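Local coordinates for uncharacterized protein XCC1541 (Xanthomonas campestris pv. campestris, PDB 2QJW), which probably acts as a hydrolase of the alpha/beta superfamily, though its substrate is unknown, at residues L63-R68 / V91-P96. Residues are numbered along the deposited sequence; the frame is centred on the assembly and turned at random. Where two conformers were deposited one is given.
Sequences LLEIAR and VSLQVP
Val-91 sets its two methyls against the helix of residues 63-68. Val-91 CG1 lies 3.9 Å from Ala-67 CB, while Val-91 CG2 faces Leu-63 and sits 4.0 Å from Leu-63 CG. Four residues on, in the conformer given, Val-95 CG1 reaches the same Ala-67 CB at 3.9 Å, so the small methyl touches both valines. In this conformer Val-95 CG2 packs over the Arg-68 backbone, 3.7 Å from Arg-68 CA. Val-95 CG2 then also lies over one face of the Arg-68 guanidinium, 3.9 Å from Arg-68 CZ. Arg-68 CG stands opposite the backbone N (chi1 174°), and the chain then bends at chi2 and chi3. This folds the guanidinium back over the valine and brings Arg-68 NH2 to 2.7 Å from Gln-94 O. The Leu-64 side chain lies across that of Gln-94, nearly perpendicular to it, and both are at least partly exposed. Leu-64 CD1 meets Gln-94 CB at 3.6 Å, and Leu-64 CD2 meets Gln-94 NE2 at 3.4 Å. Leu-63 and Ala-67 also touch Ile-8 of strand 6-10. The contact joins helix 56-71 to the last part of helix 83-92, which follows the probable nucleophile elbow, and the loop after it, as in the alpha/beta hydrolase fold.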
loop_
_atom_site.group_PDB
_atom_site.type_symbol
_atom_site.label_atom_id
_atom_site.label_comp_id
_atom_site.label_asym_id
_atom_site.label_seq_id
_atom_site.Cartn_x
_atom_site.Cartn_y
_atom_site.Cartn_z
ATOM N N LEU A 63 20.169 3.435 -19.078
ATOM C CA LEU A 63 19.125 2.489 -18.703
ATOM C C LEU A 63 18.390 1.929 -19.905
ATOM O O LEU A 63 18.081 0.756 -19.915
ATOM C CB LEU A 63 18.148 3.122 -17.717
ATOM C CG LEU A 63 17.070 2.204 -17.196
ATOM C CD1 LEU A 63 17.627 0.892 -16.597
ATOM C CD2 LEU A 63 16.212 2.919 -16.155
ATOM N N LEU A 64 18.082 2.764 -20.926
ATOM C CA LEU A 64 17.405 2.305 -22.115
ATOM C C LEU A 64 18.207 1.157 -22.772
ATOM O O LEU A 64 17.646 0.124 -23.136
ATOM C CB LEU A 64 17.258 3.477 -23.097
ATOM C CG LEU A 64 16.673 3.193 -24.483
ATOM C CD1 LEU A 64 15.296 2.610 -24.315
ATOM C CD2 LEU A 64 16.664 4.498 -25.309
ATOM N N GLU A 65 19.515 1.347 -22.856
ATOM C CA GLU A 65 20.364 0.360 -23.510
ATOM C C GLU A 65 20.365 -0.952 -22.749
ATOM O O GLU A 65 20.268 -2.040 -23.337
ATOM C CB GLU A 65 21.772 0.935 -23.658
ATOM C CG GLU A 65 21.798 1.977 -24.798
ATOM C CD GLU A 65 23.167 2.639 -25.032
ATOM O OE1 GLU A 65 24.168 2.237 -24.409
ATOM O OE2 GLU A 65 23.219 3.558 -25.870
ATOM N N ILE A 66 20.458 -0.863 -21.422
ATOM C CA ILE A 66 20.433 -2.021 -20.584
ATOM C C ILE A 66 19.087 -2.760 -20.620
ATOM O O ILE A 66 18.998 -4.016 -20.667
ATOM C CB ILE A 66 20.817 -1.624 -19.117
ATOM C CG1 ILE A 66 22.290 -1.167 -19.060
ATOM C CG2 ILE A 66 20.638 -2.751 -18.163
ATOM C CD1 ILE A 66 22.724 -0.527 -17.693
ATOM N N ALA A 67 17.994 -1.991 -20.609
ATOM C CA ALA A 67 16.678 -2.629 -20.671
ATOM C C ALA A 67 16.416 -3.283 -21.994
ATOM O O ALA A 67 15.868 -4.394 -22.039
ATOM C CB ALA A 67 15.616 -1.546 -20.370
ATOM N N ARG A 68 16.774 -2.596 -23.073
ATOM C CA ARG A 68 16.590 -3.140 -24.415
ATOM C C ARG A 68 17.302 -4.471 -24.523
ATOM O O ARG A 68 16.687 -5.463 -24.967
ATOM C CB ARG A 68 17.108 -2.082 -25.421
ATOM C CG ARG A 68 17.166 -2.414 -26.876
ATOM C CD ARG A 68 15.852 -2.642 -27.462
ATOM N NE ARG A 68 14.947 -1.480 -27.469
ATOM C CZ ARG A 68 13.686 -1.563 -27.890
ATOM N NH1 ARG A 68 13.192 -2.736 -28.318
ATOM N NH2 ARG A 68 12.910 -0.491 -27.855
ATOM N N VAL A 91 11.885 5.125 -19.315
ATOM C CA VAL A 91 12.382 4.042 -20.158
ATOM C C VAL A 91 11.287 3.064 -20.489
ATOM O O VAL A 91 11.290 2.496 -21.582
ATOM C CB VAL A 91 13.649 3.373 -19.538
ATOM C CG1 VAL A 91 14.002 2.014 -20.230
ATOM C CG2 VAL A 91 14.794 4.390 -19.606
ATOM N N SER A 92 10.280 2.867 -19.610
ATOM C CA SER A 92 9.201 1.950 -19.929
ATOM C C SER A 92 8.407 2.363 -21.183
ATOM O O SER A 92 7.751 1.525 -21.765
ATOM C CB SER A 92 8.209 1.794 -18.768
ATOM O OG SER A 92 7.431 2.959 -18.543
ATOM N N LEU A 93 8.473 3.650 -21.518
ATOM C CA LEU A 93 7.846 4.279 -22.679
ATOM C C LEU A 93 8.564 3.907 -23.974
ATOM O O LEU A 93 7.959 4.059 -25.050
ATOM C CB LEU A 93 7.859 5.798 -22.558
ATOM C CG LEU A 93 7.260 6.571 -21.335
ATOM C CD1 LEU A 93 7.717 8.044 -21.290
ATOM C CD2 LEU A 93 5.804 6.482 -21.384
ATOM N N GLN A 94 9.789 3.386 -23.851
ATOM C CA GLN A 94 10.661 3.081 -24.995
ATOM C C GLN A 94 11.030 1.633 -25.234
ATOM O O GLN A 94 11.594 1.332 -26.289
ATOM C CB GLN A 94 11.954 3.903 -24.777
ATOM C CG GLN A 94 11.679 5.383 -24.869
ATOM C CD GLN A 94 12.946 6.210 -25.132
ATOM O OE1 GLN A 94 13.275 7.102 -24.373
ATOM N NE2 GLN A 94 13.669 5.872 -26.196
ATOM N N VAL A 95 10.757 0.758 -24.266
ATOM C CA VAL A 95 11.040 -0.646 -24.337
ATOM C C VAL A 95 9.811 -1.425 -23.821
ATOM O O VAL A 95 9.060 -0.908 -23.009
ATOM C CB VAL A 95 12.341 -1.014 -23.517
ATOM C CG1 VAL A 95 12.062 -1.189 -22.017
ATOM C CG2 VAL A 95 12.990 -2.255 -24.067
ATOM N N PRO A 96 9.558 -2.638 -24.304
ATOM C CA PRO A 96 8.393 -3.346 -23.713
ATOM C C PRO A 96 8.763 -3.768 -22.290
ATOM O O PRO A 96 9.713 -4.524 -22.080
ATOM C CB PRO A 96 8.150 -4.506 -24.658
ATOM C CG PRO A 96 9.402 -4.711 -25.389
ATOM C CD PRO A 96 10.161 -3.434 -25.406
#